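Local coordinates for pectate lyase (Erwinia chrysanthemi, PDB 1RU4), which cleaves pectate, the polygalacturonate of plant cell walls, by beta-elimination, probably with the help of calcium, as a right-handed parallel beta-helix, at residues R15-A20 with P47-L52; K66-T71 with F94-P99; I82-A87 with W117-V122; I135-T140 with G159-T164; Q218-E223 with G256-T261. All coordinates share one frame; numbering follows the deposited sequence.

How the contacts relate
All five contacts join successive coils of one right-handed parallel beta-helix, and together they illustrate how a repeated backbone pairing accepts different chemistry. Contacts 1 and 3 are buried strand pairs in neighbouring positions, since strands 50-53 and 82-86 also pair with each other; contact 5 repeats the strand pairing further along, with a polar, hydrated outer face. Contact 4 lies in turns, partly buried, and is dominated by amide and hydroxyl bonds; it meets contact 3 where Trp117 N bonds to Asn139 OD1. Contact 2, also partly buried, has no strand pairing and relies on one asparagine among phenylalanines, touching contact 3 where Phe94 packs on Val122.

Contact 1: R15-A20 with P47-L52; sequences RIYYVA and PGELIL
Tyr17 and Glu49 form the polar side-chain link between 15-20 and 47-52, with Tyr17 OH donating to Glu49 OE2 at 2.8 Å. That oxygen sits at the edge of the phenol ring, in its plane, whereas the hydroxyl meets the carboxylate from above, the two planes being 57° apart. Glu49 CG is anti to its own carbonyl carbon (chi1 -59°), and the extended chain beyond it carries the carboxylate out to the phenol end. Asn46 N donates to the same OE2, so two bonds grip an oxygen of a buried residue. Of the Arg15 side chain, the aliphatic root does the touching, CB lying 3.6 Å from Glu49 OE1; its guanidinium leads away, and NE stays 5.6 Å from OE1.

The backbones pair in parallel through four bonds: Leu50 N to Arg15 O, Tyr17 N to Leu50 O (2.8 Å), Leu52 N to Tyr17 O and Val19 N to Leu52 O. This is the first strand pair of the right-handed parallel beta-helix, and helix 38-44 covers the face that bears Tyr17 and Ile51.

Apolar contacts line both faces. Ile16 and Leu52 lie side by side, CG2 of the isoleucine 3.6 Å from CB of the leucine, while Leu52 CD2 also reaches Tyr18 CE2 at 4.0 Å. Under the helix, methyl meets methyl, Val19 CG2 lying 3.8 Å from Ile51 CG2, and both residues touch Ala41.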
# COMPACT_ATOMS: atom_id res chain seq x y z
N ARG A 15 21.22 0.71 -20.52
CA ARG A 15 21.36 2.13 -20.78
C ARG A 15 20.80 2.97 -19.64
O ARG A 15 19.68 2.75 -19.18
CB ARG A 15 20.65 2.49 -22.09
CG ARG A 15 20.54 3.98 -22.40
CD ARG A 15 21.88 4.59 -22.75
NE ARG A 15 21.73 5.99 -23.14
CZ ARG A 15 22.63 6.69 -23.82
NH1 ARG A 15 23.77 6.13 -24.19
NH2 ARG A 15 22.38 7.96 -24.13
N ILE A 16 21.59 3.94 -19.19
CA ILE A 16 21.19 4.83 -18.10
C ILE A 16 21.03 6.27 -18.60
O ILE A 16 21.91 6.80 -19.28
CB ILE A 16 22.24 4.84 -16.96
CG1 ILE A 16 22.46 3.42 -16.43
CG2 ILE A 16 21.79 5.78 -15.84
CD1 ILE A 16 23.55 3.32 -15.39
N TYR A 17 19.90 6.87 -18.27
CA TYR A 17 19.66 8.28 -18.54
C TYR A 17 19.73 9.01 -17.21
O TYR A 17 18.86 8.84 -16.35
CB TYR A 17 18.28 8.49 -19.17
CG TYR A 17 18.10 7.81 -20.51
CD1 TYR A 17 17.51 6.55 -20.59
CD2 TYR A 17 18.53 8.42 -21.68
CE1 TYR A 17 17.36 5.91 -21.82
CE2 TYR A 17 18.39 7.79 -22.91
CZ TYR A 17 17.80 6.54 -22.98
OH TYR A 17 17.68 5.91 -24.19
N TYR A 18 20.79 9.79 -17.02
CA TYR A 18 20.98 10.54 -15.79
C TYR A 18 20.11 11.80 -15.75
O TYR A 18 20.21 12.66 -16.63
CB TYR A 18 22.45 10.91 -15.60
CG TYR A 18 23.36 9.74 -15.31
CD1 TYR A 18 23.81 8.91 -16.33
CD2 TYR A 18 23.79 9.48 -14.01
CE1 TYR A 18 24.68 7.85 -16.07
CE2 TYR A 18 24.66 8.43 -13.73
CZ TYR A 18 25.10 7.62 -14.77
OH TYR A 18 25.97 6.59 -14.49
N VAL A 19 19.28 11.88 -14.72
CA VAL A 19 18.33 12.98 -14.56
C VAL A 19 18.50 13.65 -13.20
O VAL A 19 18.86 13.00 -12.21
CB VAL A 19 16.87 12.44 -14.70
CG1 VAL A 19 15.85 13.51 -14.31
CG2 VAL A 19 16.63 11.98 -16.13
N ALA A 20 18.28 14.96 -13.16
CA ALA A 20 18.34 15.74 -11.93
C ALA A 20 17.28 16.83 -11.99
O ALA A 20 16.78 17.15 -13.07
CB ALA A 20 19.73 16.34 -11.75
N PRO A 47 12.33 0.15 -23.67
CA PRO A 47 12.24 -1.05 -22.83
C PRO A 47 13.59 -1.58 -22.37
O PRO A 47 14.52 -1.71 -23.17
CB PRO A 47 11.52 -2.04 -23.73
CG PRO A 47 10.60 -1.17 -24.51
CD PRO A 47 11.50 -0.01 -24.88
N GLY A 48 13.70 -1.85 -21.07
CA GLY A 48 14.93 -2.37 -20.50
C GLY A 48 15.92 -1.31 -20.06
O GLY A 48 16.95 -1.64 -19.46
N GLU A 49 15.62 -0.05 -20.36
CA GLU A 49 16.50 1.05 -19.99
C GLU A 49 16.05 1.72 -18.69
O GLU A 49 14.95 1.46 -18.20
CB GLU A 49 16.59 2.06 -21.14
CG GLU A 49 17.12 1.43 -22.43
CD GLU A 49 17.24 2.40 -23.59
OE1 GLU A 49 17.98 2.08 -24.54
OE2 GLU A 49 16.59 3.46 -23.57
N LEU A 50 16.90 2.59 -18.15
CA LEU A 50 16.66 3.19 -16.84
C LEU A 50 16.79 4.70 -16.78
O LEU A 50 17.80 5.28 -17.20
CB LEU A 50 17.62 2.56 -15.82
CG LEU A 50 17.88 3.24 -14.47
CD1 LEU A 50 16.65 3.20 -13.58
CD2 LEU A 50 19.04 2.54 -13.78
N ILE A 51 15.75 5.34 -16.24
CA ILE A 51 15.80 6.77 -15.95
C ILE A 51 16.29 6.85 -14.50
O ILE A 51 15.55 6.54 -13.56
CB ILE A 51 14.40 7.43 -16.08
CG1 ILE A 51 13.89 7.30 -17.52
CG2 ILE A 51 14.47 8.90 -15.67
CD1 ILE A 51 12.53 7.91 -17.74
N LEU A 52 17.56 7.20 -14.34
CA LEU A 52 18.17 7.27 -13.02
C LEU A 52 18.09 8.69 -12.45
O LEU A 52 18.69 9.63 -12.98
CB LEU A 52 19.63 6.82 -13.09
CG LEU A 52 20.34 6.60 -11.75
CD1 LEU A 52 19.68 5.46 -10.99
CD2 LEU A 52 21.81 6.30 -11.99

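Contact 2: K66-T71 with F94-P99; sequences KGNTIT and FDFSFP
Asn68 reaches into a group of phenylalanines, its ND2 donating to Phe96 O at 2.9 Å. The first torsion sets CG between the backbone N and the carbonyl carbon (chi1 60°), directing the amide at the 94-99 segment. The acceptor lies in the amide plane of Asn68, although the donor is tilted 24° from the carbonyl plane of Phe96. Pro61 O accepts from the same nitrogen.

The other end of the amide is set among ring edges. Asn68 OD1 is 3.5 Å from Phe96 CD2 and 3.5 Å from Phe98 CE1, near the plane of each ring. Phe96 has CG anti to its carbonyl carbon, swinging the ring toward 66-71, and chi2 of 82° turns its CD2-CE2 edge to Asn68 and Ile70. Ile70 crosses Phe96 at about a right angle, bringing CG1 to 3.9 Å from CE2. Past the end of strand 92-95, an Asx turn from Asp95 OD1 to Ser97 N shapes the chain, the aspartate also salt-bridged to Arg126.

Here the amide nitrogen has two carbonyl acceptors, while its oxygen meets weakly positive aromatic C-H edges; such a setting probably fixes which way round the amide lies where 66-71 passes this corner of the beta-helix.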
# COMPACT_ATOMS: atom_id res chain seq x y z
N LYS A 66 -6.09 24.09 -12.98
CA LYS A 66 -5.53 23.29 -14.06
C LYS A 66 -4.76 22.08 -13.54
O LYS A 66 -4.07 22.16 -12.52
CB LYS A 66 -4.60 24.14 -14.93
CG LYS A 66 -5.28 25.32 -15.61
CD LYS A 66 -4.32 26.10 -16.48
CE LYS A 66 -5.00 27.31 -17.11
NZ LYS A 66 -4.07 28.09 -17.96
N GLY A 67 -4.89 20.96 -14.24
CA GLY A 67 -4.16 19.76 -13.87
C GLY A 67 -2.71 19.83 -14.32
O GLY A 67 -2.39 20.53 -15.28
N ASN A 68 -1.82 19.10 -13.64
CA ASN A 68 -0.40 19.09 -14.00
C ASN A 68 0.19 17.67 -13.99
O ASN A 68 1.39 17.48 -13.82
CB ASN A 68 0.39 20.03 -13.08
CG ASN A 68 0.30 19.65 -11.61
OD1 ASN A 68 -0.38 18.69 -11.25
ND2 ASN A 68 0.99 20.40 -10.76
N THR A 69 -0.69 16.71 -14.24
CA THR A 69 -0.38 15.28 -14.30
C THR A 69 0.75 14.91 -15.25
O THR A 69 0.90 15.51 -16.32
CB THR A 69 -1.64 14.51 -14.76
OG1 THR A 69 -2.74 14.81 -13.90
CG2 THR A 69 -1.40 13.00 -14.78
N ILE A 70 1.56 13.94 -14.85
CA ILE A 70 2.56 13.35 -15.74
C ILE A 70 2.00 12.00 -16.19
O ILE A 70 1.69 11.15 -15.35
CB ILE A 70 3.92 13.13 -15.05
CG1 ILE A 70 4.52 14.47 -14.61
CG2 ILE A 70 4.89 12.42 -16.01
CD1 ILE A 70 5.83 14.34 -13.86
N THR A 71 1.83 11.83 -17.49
CA THR A 71 1.28 10.60 -18.04
C THR A 71 2.37 9.63 -18.50
O THR A 71 3.28 10.01 -19.24
CB THR A 71 0.32 10.87 -19.22
OG1 THR A 71 -0.81 11.62 -18.76
CG2 THR A 71 -0.17 9.57 -19.84
N PHE A 94 8.45 13.60 -6.13
CA PHE A 94 7.76 14.41 -7.13
C PHE A 94 6.64 15.19 -6.45
O PHE A 94 5.64 14.61 -6.00
CB PHE A 94 7.20 13.53 -8.26
CG PHE A 94 8.27 12.93 -9.14
CD1 PHE A 94 9.09 11.92 -8.67
CD2 PHE A 94 8.46 13.41 -10.43
CE1 PHE A 94 10.10 11.38 -9.47
CE2 PHE A 94 9.46 12.88 -11.25
CZ PHE A 94 10.28 11.86 -10.76
N ASP A 95 6.83 16.50 -6.36
CA ASP A 95 5.90 17.40 -5.68
C ASP A 95 5.06 18.15 -6.71
O ASP A 95 5.57 19.00 -7.44
CB ASP A 95 6.71 18.39 -4.82
CG ASP A 95 5.83 19.29 -3.97
OD1 ASP A 95 4.59 19.17 -4.00
OD2 ASP A 95 6.41 20.12 -3.23
N PHE A 96 3.76 17.86 -6.74
CA PHE A 96 2.85 18.48 -7.70
C PHE A 96 2.27 19.82 -7.26
O PHE A 96 1.41 20.39 -7.93
CB PHE A 96 1.78 17.48 -8.13
CG PHE A 96 2.31 16.38 -9.02
CD1 PHE A 96 2.96 15.27 -8.47
CD2 PHE A 96 2.22 16.49 -10.41
CE1 PHE A 96 3.50 14.29 -9.30
CE2 PHE A 96 2.76 15.52 -11.24
CZ PHE A 96 3.40 14.41 -10.68
N SER A 97 2.73 20.30 -6.11
CA SER A 97 2.51 21.67 -5.65
C SER A 97 1.10 22.20 -5.36
O SER A 97 0.92 23.41 -5.22
CB SER A 97 3.21 22.64 -6.61
OG SER A 97 4.57 22.28 -6.80
N PHE A 98 0.11 21.33 -5.26
CA PHE A 98 -1.25 21.81 -4.98
C PHE A 98 -1.44 22.34 -3.57
O PHE A 98 -0.97 21.73 -2.60
CB PHE A 98 -2.28 20.70 -5.23
CG PHE A 98 -2.83 20.68 -6.62
CD1 PHE A 98 -2.08 20.16 -7.67
CD2 PHE A 98 -4.09 21.21 -6.89
CE1 PHE A 98 -2.58 20.17 -8.97
CE2 PHE A 98 -4.60 21.22 -8.18
CZ PHE A 98 -3.84 20.70 -9.23
N PRO A 99 -2.07 23.52 -3.43
CA PRO A 99 -2.30 24.07 -2.10
C PRO A 99 -3.25 23.11 -1.38
O PRO A 99 -3.96 22.33 -2.03
CB PRO A 99 -3.00 25.40 -2.40
CG PRO A 99 -2.39 25.81 -3.70
CD PRO A 99 -2.41 24.50 -4.47

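Contact 3: I82-A87 with W117-V122; sequences IYVAAA and WYFKGV
Strands 82-86 and 117-120 run parallel, 12° apart, joined by Tyr118 N to Ile82 O, Val84 N to Tyr118 O, Lys120 N to Val84 O and the longer Ala86 N to Lys120 O (3.2 Å). On one face Ile82 lies over the indole of Trp117: its CB stands 4.1 Å from the centroid of the six-membered ring, a CH-pi contact, and its CG2 comes to 3.4 Å from Trp117 CZ3. Val84 approaches the same ring from the edge, CG2 lying 3.7 Å from CZ3. CG of Trp117 is anti to the carbonyl carbon (chi1 -76°), an orientation that leans the indole back across the neighbouring strand. Val84 CB also lies 3.8 Å from Phe119 CD2, the two side chains pointing the same way.

On the other face, Tyr83 and Tyr118 meet obliquely, with Tyr83 CD2 3.6 Å from Tyr118 CB, and Ala85 packs beside the root of Lys120.

The two faces of this beta-helix wall thus differ. That of Ile82, Val84, Trp117 and Phe119 is apolar and buried, the indole NE1 bonding to Lys74 O, while that of Tyr118 and Lys120 mixes packing with hydrogen bonds, Tyr118 OH to Glu142 and Lys120 NZ to Ser9 O.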
# COMPACT_ATOMS: atom_id res chain seq x y z
N ILE A 82 10.49 -0.61 -18.29
CA ILE A 82 11.08 0.72 -18.30
C ILE A 82 11.26 1.09 -16.83
O ILE A 82 10.29 1.19 -16.08
CB ILE A 82 10.18 1.77 -18.98
CG1 ILE A 82 9.97 1.40 -20.46
CG2 ILE A 82 10.82 3.15 -18.88
CD1 ILE A 82 9.00 2.32 -21.18
N TYR A 83 12.52 1.23 -16.42
CA TYR A 83 12.85 1.53 -15.03
C TYR A 83 12.94 3.02 -14.73
O TYR A 83 13.50 3.78 -15.51
CB TYR A 83 14.19 0.89 -14.66
CG TYR A 83 14.25 -0.62 -14.76
CD1 TYR A 83 14.80 -1.25 -15.88
CD2 TYR A 83 13.83 -1.42 -13.69
CE1 TYR A 83 14.93 -2.64 -15.93
CE2 TYR A 83 13.95 -2.81 -13.74
CZ TYR A 83 14.51 -3.41 -14.86
OH TYR A 83 14.65 -4.78 -14.90
N VAL A 84 12.38 3.42 -13.59
CA VAL A 84 12.48 4.80 -13.11
C VAL A 84 12.86 4.67 -11.64
O VAL A 84 12.09 4.15 -10.84
CB VAL A 84 11.12 5.55 -13.23
CG1 VAL A 84 11.25 6.97 -12.70
CG2 VAL A 84 10.65 5.58 -14.68
N ALA A 85 14.07 5.12 -11.29
CA ALA A 85 14.55 4.92 -9.93
C ALA A 85 15.51 5.99 -9.41
O ALA A 85 16.30 6.55 -10.16
CB ALA A 85 15.19 3.54 -9.80
N ALA A 86 15.42 6.25 -8.11
CA ALA A 86 16.34 7.16 -7.44
C ALA A 86 17.66 6.41 -7.25
O ALA A 86 17.67 5.25 -6.84
CB ALA A 86 15.78 7.60 -6.10
N ALA A 87 18.77 7.08 -7.55
CA ALA A 87 20.10 6.48 -7.47
C ALA A 87 20.56 6.16 -6.05
O ALA A 87 20.14 6.80 -5.09
CB ALA A 87 21.11 7.39 -8.15
N TRP A 117 6.11 -0.87 -16.39
CA TRP A 117 6.93 0.16 -15.76
C TRP A 117 7.45 -0.42 -14.45
O TRP A 117 6.80 -1.27 -13.84
CB TRP A 117 6.10 1.42 -15.46
CG TRP A 117 5.81 2.24 -16.66
CD1 TRP A 117 4.75 2.11 -17.51
CD2 TRP A 117 6.61 3.32 -17.18
NE1 TRP A 117 4.85 3.02 -18.53
CE2 TRP A 117 5.97 3.78 -18.36
CE3 TRP A 117 7.80 3.93 -16.77
CZ2 TRP A 117 6.49 4.83 -19.13
CZ3 TRP A 117 8.31 4.98 -17.53
CH2 TRP A 117 7.66 5.41 -18.70
N TYR A 118 8.63 0.02 -14.03
CA TYR A 118 9.19 -0.44 -12.76
C TYR A 118 9.76 0.76 -12.01
O TYR A 118 10.84 1.26 -12.33
CB TYR A 118 10.28 -1.50 -12.99
CG TYR A 118 10.54 -2.37 -11.78
CD1 TYR A 118 10.22 -3.73 -11.79
CD2 TYR A 118 11.06 -1.83 -10.60
CE1 TYR A 118 10.40 -4.52 -10.66
CE2 TYR A 118 11.24 -2.61 -9.46
CZ TYR A 118 10.91 -3.96 -9.50
OH TYR A 118 11.05 -4.73 -8.37
N PHE A 119 9.01 1.23 -11.02
CA PHE A 119 9.40 2.38 -10.19
C PHE A 119 10.06 1.92 -8.90
O PHE A 119 9.59 0.97 -8.27
CB PHE A 119 8.17 3.22 -9.83
CG PHE A 119 7.47 3.85 -11.00
CD1 PHE A 119 6.46 3.18 -11.67
CD2 PHE A 119 7.81 5.14 -11.41
CE1 PHE A 119 5.78 3.77 -12.73
CE2 PHE A 119 7.14 5.75 -12.47
CZ PHE A 119 6.12 5.06 -13.13
N LYS A 120 11.13 2.60 -8.50
CA LYS A 120 11.81 2.27 -7.24
C LYS A 120 12.39 3.51 -6.56
O LYS A 120 13.12 4.28 -7.18
CB LYS A 120 12.91 1.23 -7.48
CG LYS A 120 13.54 0.69 -6.20
CD LYS A 120 14.51 -0.45 -6.48
CE LYS A 120 15.07 -1.01 -5.18
NZ LYS A 120 15.99 -2.17 -5.40
N GLY A 121 12.02 3.71 -5.30
CA GLY A 121 12.55 4.83 -4.53
C GLY A 121 11.97 6.19 -4.90
O GLY A 121 12.60 7.22 -4.66
N VAL A 122 10.76 6.18 -5.45
CA VAL A 122 10.09 7.40 -5.91
C VAL A 122 8.85 7.70 -5.06
O VAL A 122 8.17 6.79 -4.61
CB VAL A 122 9.68 7.25 -7.40
CG1 VAL A 122 8.91 8.46 -7.88
CG2 VAL A 122 10.92 7.02 -8.26

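Contact 4: I135-T140 with G159-T164; sequences IGSHNT and GGSYNT
The segments 135-140 and 159-164 run alongside each other in the same direction, each in a turn of its own coil, with only Thr140 and Thr164 paired in strand fashion. Two backbone bonds tie them, His138 N to Ser161 O at 3.0 Å and Thr164 N to Asn139 O at 2.9 Å. His138 and Tyr162 both take left-handed helical backbone angles just before the asparagine of each turn.

Those asparagines carry the contact. Asn139 and Asn163 lie side by side, their amide planes 3° apart. Asn163 OD1 accepts from Asn139 N at 3.0 Å and more weakly from Asn139 ND2, while its own ND2 donates to Gly136 O at 3.1 Å, with that acceptor in the amide plane. With both ends of the amide bonded, its rotation about CB-CG is probably fixed. Asn139 repeats the scheme one coil back, bonding to Trp117 N and Gly114 O, and Asn196 OD1 takes the N-H of Asn163. Rows of asparagines at equivalent turn positions of successive coils are known from pectate-lyase-type beta-helices, a pattern Asn139, Asn163 and Asn196 fit.

Ser137 OG and Ser161 OG share a hydrogen bond of 2.8 Å. Different torsions bring the hydroxyls together: Ser161 OG stands between its backbone N and carbonyl carbon (chi1 64°), Ser137 OG anti to its carbonyl carbon.

Tyr162 CB sits over one face of His138, 3.9 Å from the ring centroid, the rings nearly parallel but slid apart. His138 also stacks on Tyr116. One water donates to Asn139 O and Tyr162 O and accepts from Thr164 OG1.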
# COMPACT_ATOMS: atom_id res chain seq x y z
N ILE A 135 -4.05 2.35 -14.76
CA ILE A 135 -4.97 1.56 -15.59
C ILE A 135 -4.21 0.60 -16.49
O ILE A 135 -4.80 -0.26 -17.15
CB ILE A 135 -5.94 2.45 -16.43
CG1 ILE A 135 -5.18 3.22 -17.51
CG2 ILE A 135 -6.70 3.40 -15.52
CD1 ILE A 135 -6.09 4.00 -18.45
N GLY A 136 -2.88 0.75 -16.51
CA GLY A 136 -2.02 -0.15 -17.26
C GLY A 136 -1.78 -1.45 -16.51
O GLY A 136 -2.27 -1.62 -15.39
N SER A 137 -1.00 -2.34 -17.10
CA SER A 137 -0.77 -3.66 -16.51
C SER A 137 0.70 -4.04 -16.38
O SER A 137 1.57 -3.47 -17.04
CB SER A 137 -1.51 -4.73 -17.32
OG SER A 137 -2.91 -4.49 -17.31
N HIS A 138 0.98 -5.01 -15.50
CA HIS A 138 2.32 -5.53 -15.28
C HIS A 138 3.32 -4.48 -14.80
O HIS A 138 4.52 -4.56 -15.08
CB HIS A 138 2.84 -6.23 -16.54
CG HIS A 138 2.01 -7.40 -16.97
ND1 HIS A 138 2.04 -8.61 -16.32
CD2 HIS A 138 1.12 -7.53 -17.98
CE1 HIS A 138 1.21 -9.45 -16.91
NE2 HIS A 138 0.63 -8.82 -17.92
N ASN A 139 2.81 -3.49 -14.07
CA ASN A 139 3.64 -2.43 -13.52
C ASN A 139 4.05 -2.78 -12.09
O ASN A 139 3.33 -3.50 -11.39
CB ASN A 139 2.87 -1.10 -13.53
CG ASN A 139 2.50 -0.66 -14.94
OD1 ASN A 139 3.37 -0.41 -15.77
ND2 ASN A 139 1.20 -0.57 -15.20
N THR A 140 5.20 -2.28 -11.67
CA THR A 140 5.70 -2.54 -10.33
C THR A 140 6.10 -1.25 -9.64
O THR A 140 6.71 -0.37 -10.25
CB THR A 140 6.91 -3.50 -10.35
OG1 THR A 140 6.54 -4.72 -11.00
CG2 THR A 140 7.37 -3.81 -8.93
N GLY A 159 -9.45 -1.61 -15.60
CA GLY A 159 -8.74 -2.65 -16.32
C GLY A 159 -7.30 -2.94 -15.91
O GLY A 159 -6.72 -3.93 -16.37
N GLY A 160 -6.73 -2.10 -15.05
CA GLY A 160 -5.36 -2.31 -14.61
C GLY A 160 -5.19 -3.67 -13.97
O GLY A 160 -5.88 -4.00 -13.00
N SER A 161 -4.25 -4.47 -14.49
CA SER A 161 -4.07 -5.84 -14.02
C SER A 161 -2.62 -6.25 -13.80
O SER A 161 -1.70 -5.67 -14.38
CB SER A 161 -4.73 -6.81 -15.01
OG SER A 161 -4.09 -6.77 -16.27
N TYR A 162 -2.43 -7.26 -12.96
CA TYR A 162 -1.12 -7.84 -12.67
C TYR A 162 -0.08 -6.81 -12.24
O TYR A 162 1.08 -6.86 -12.63
CB TYR A 162 -0.62 -8.66 -13.87
CG TYR A 162 -1.62 -9.70 -14.31
CD1 TYR A 162 -2.37 -9.52 -15.48
CD2 TYR A 162 -1.87 -10.83 -13.53
CE1 TYR A 162 -3.34 -10.45 -15.85
CE2 TYR A 162 -2.84 -11.76 -13.90
CZ TYR A 162 -3.57 -11.56 -15.06
OH TYR A 162 -4.55 -12.46 -15.41
N ASN A 163 -0.54 -5.84 -11.45
CA ASN A 163 0.35 -4.82 -10.90
C ASN A 163 0.79 -5.25 -9.51
O ASN A 163 0.03 -5.87 -8.77
CB ASN A 163 -0.36 -3.46 -10.86
CG ASN A 163 -0.72 -2.95 -12.24
OD1 ASN A 163 0.16 -2.67 -13.05
ND2 ASN A 163 -2.01 -2.84 -12.52
N THR A 164 2.05 -4.96 -9.18
CA THR A 164 2.61 -5.37 -7.89
C THR A 164 3.15 -4.16 -7.14
O THR A 164 3.94 -3.38 -7.68
CB THR A 164 3.74 -6.39 -8.09
OG1 THR A 164 3.30 -7.43 -8.98
CG2 THR A 164 4.13 -7.02 -6.76
O HOH W 1 -4.62 -2.63 -18.43
O HOH W 2 3.77 -6.52 -11.63

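Contact 5: Q218-E223 with G256-T261; sequences QKVVIE and GNHRIT
Ile222 and Ile260 lie side by side on the buried face of this strand pair, CB of the first 4.0 Å from CG1 of the second. Around them the parallel backbones bond through Arg259 N to Val220 O, Ile222 N to Arg259 O (2.9 Å) and Thr261 N to Ile222 O. Before the strands, His258 NE2 makes a weak bond to Gln218 O at 3.2 Å, at the ring edge, and Lys219 CG rests 3.2 Å from the backbone carbonyl O of Asn257.

Strands 221-223 and 259-261 belong to consecutive coils of the parallel beta-helix. On their other face a single water joins three side chains: it donates to Glu223 OE2 at 2.8 Å, accepts from Arg259 NE at 2.9 Å in the guanidinium plane, and bonds to Thr261 OG1. Arg259 has CG opposite its backbone N (chi1 179°) and stays extended to NE, which carries the guanidinium out to this water; its NE and Glu223 OE2 are 5.2 Å apart and are bridged rather than paired.

One shell further out, Phe247 touches both isoleucines, Arg197 forms a salt bridge with Glu223 OE1, positioning the carboxylate from the preceding coil, and Leu249 O weakly receives His258 ND1.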
# COMPACT_ATOMS: atom_id res chain seq x y z
N GLN A 218 -12.68 -8.94 -8.66
CA GLN A 218 -11.34 -9.46 -8.93
C GLN A 218 -10.55 -9.65 -7.63
O GLN A 218 -10.45 -8.73 -6.81
CB GLN A 218 -10.57 -8.52 -9.86
CG GLN A 218 -11.26 -8.24 -11.20
CD GLN A 218 -11.18 -9.40 -12.19
OE1 GLN A 218 -10.62 -10.45 -11.90
NE2 GLN A 218 -11.74 -9.19 -13.37
N LYS A 219 -9.99 -10.84 -7.46
CA LYS A 219 -9.22 -11.18 -6.27
C LYS A 219 -7.96 -10.33 -6.11
O LYS A 219 -7.18 -10.18 -7.05
CB LYS A 219 -8.84 -12.66 -6.30
CG LYS A 219 -7.88 -13.10 -5.20
CD LYS A 219 -7.64 -14.60 -5.24
CE LYS A 219 -6.72 -15.05 -4.11
NZ LYS A 219 -6.56 -16.53 -4.11
N VAL A 220 -7.80 -9.77 -4.91
CA VAL A 220 -6.60 -9.01 -4.55
C VAL A 220 -5.90 -9.76 -3.42
O VAL A 220 -6.56 -10.32 -2.53
CB VAL A 220 -6.96 -7.59 -4.05
CG1 VAL A 220 -5.69 -6.84 -3.62
CG2 VAL A 220 -7.67 -6.81 -5.14
N VAL A 221 -4.58 -9.79 -3.47
CA VAL A 221 -3.77 -10.44 -2.44
C VAL A 221 -2.97 -9.39 -1.68
O VAL A 221 -2.28 -8.56 -2.29
CB VAL A 221 -2.80 -11.48 -3.06
CG1 VAL A 221 -1.96 -12.14 -1.97
CG2 VAL A 221 -3.58 -12.54 -3.83
N ILE A 222 -3.09 -9.41 -0.35
CA ILE A 222 -2.37 -8.48 0.52
C ILE A 222 -1.56 -9.30 1.53
O ILE A 222 -2.12 -10.12 2.26
CB ILE A 222 -3.34 -7.53 1.28
CG1 ILE A 222 -4.15 -6.70 0.28
CG2 ILE A 222 -2.56 -6.62 2.23
CD1 ILE A 222 -5.27 -5.90 0.90
N GLU A 223 -0.25 -9.08 1.56
CA GLU A 223 0.64 -9.85 2.43
C GLU A 223 1.60 -8.96 3.20
O GLU A 223 2.07 -7.95 2.67
CB GLU A 223 1.45 -10.86 1.60
CG GLU A 223 0.60 -11.88 0.85
CD GLU A 223 1.38 -12.67 -0.19
OE1 GLU A 223 2.12 -12.04 -0.98
OE2 GLU A 223 1.23 -13.91 -0.24
N GLY A 256 -15.90 -10.76 -4.01
CA GLY A 256 -14.45 -10.67 -4.11
C GLY A 256 -13.74 -11.60 -3.15
O GLY A 256 -13.67 -11.33 -1.95
N ASN A 257 -13.21 -12.70 -3.68
CA ASN A 257 -12.54 -13.70 -2.86
C ASN A 257 -11.09 -13.33 -2.59
O ASN A 257 -10.16 -13.99 -3.07
CB ASN A 257 -12.64 -15.08 -3.53
CG ASN A 257 -14.07 -15.55 -3.68
OD1 ASN A 257 -14.84 -15.59 -2.72
ND2 ASN A 257 -14.44 -15.90 -4.91
N HIS A 258 -10.91 -12.27 -1.81
CA HIS A 258 -9.58 -11.75 -1.50
C HIS A 258 -8.83 -12.59 -0.48
O HIS A 258 -9.42 -13.41 0.22
CB HIS A 258 -9.71 -10.31 -1.03
CG HIS A 258 -10.47 -9.44 -1.98
ND1 HIS A 258 -11.58 -8.72 -1.61
CD2 HIS A 258 -10.31 -9.22 -3.30
CE1 HIS A 258 -12.07 -8.10 -2.66
NE2 HIS A 258 -11.32 -8.38 -3.71
N ARG A 259 -7.52 -12.38 -0.41
CA ARG A 259 -6.68 -13.10 0.53
C ARG A 259 -5.76 -12.12 1.24
O ARG A 259 -5.05 -11.35 0.59
CB ARG A 259 -5.83 -14.16 -0.20
CG ARG A 259 -4.90 -14.96 0.71
CD ARG A 259 -4.00 -15.89 -0.09
NE ARG A 259 -3.08 -16.63 0.75
CZ ARG A 259 -3.35 -17.80 1.33
NH1 ARG A 259 -4.53 -18.37 1.15
NH2 ARG A 259 -2.43 -18.40 2.08
N ILE A 260 -5.80 -12.12 2.57
CA ILE A 260 -4.92 -11.27 3.36
C ILE A 260 -4.23 -12.09 4.46
O ILE A 260 -4.88 -12.80 5.23
CB ILE A 260 -5.68 -10.03 3.94
CG1 ILE A 260 -4.69 -9.11 4.66
CG2 ILE A 260 -6.83 -10.46 4.86
CD1 ILE A 260 -5.26 -7.73 4.95
N THR A 261 -2.90 -12.03 4.47
CA THR A 261 -2.10 -12.80 5.42
C THR A 261 -0.97 -11.99 6.05
O THR A 261 -0.46 -11.04 5.45
CB THR A 261 -1.47 -14.06 4.77
OG1 THR A 261 -0.57 -13.67 3.72
CG2 THR A 261 -2.55 -14.97 4.20
O HOH W 3 -0.77 -15.06 1.34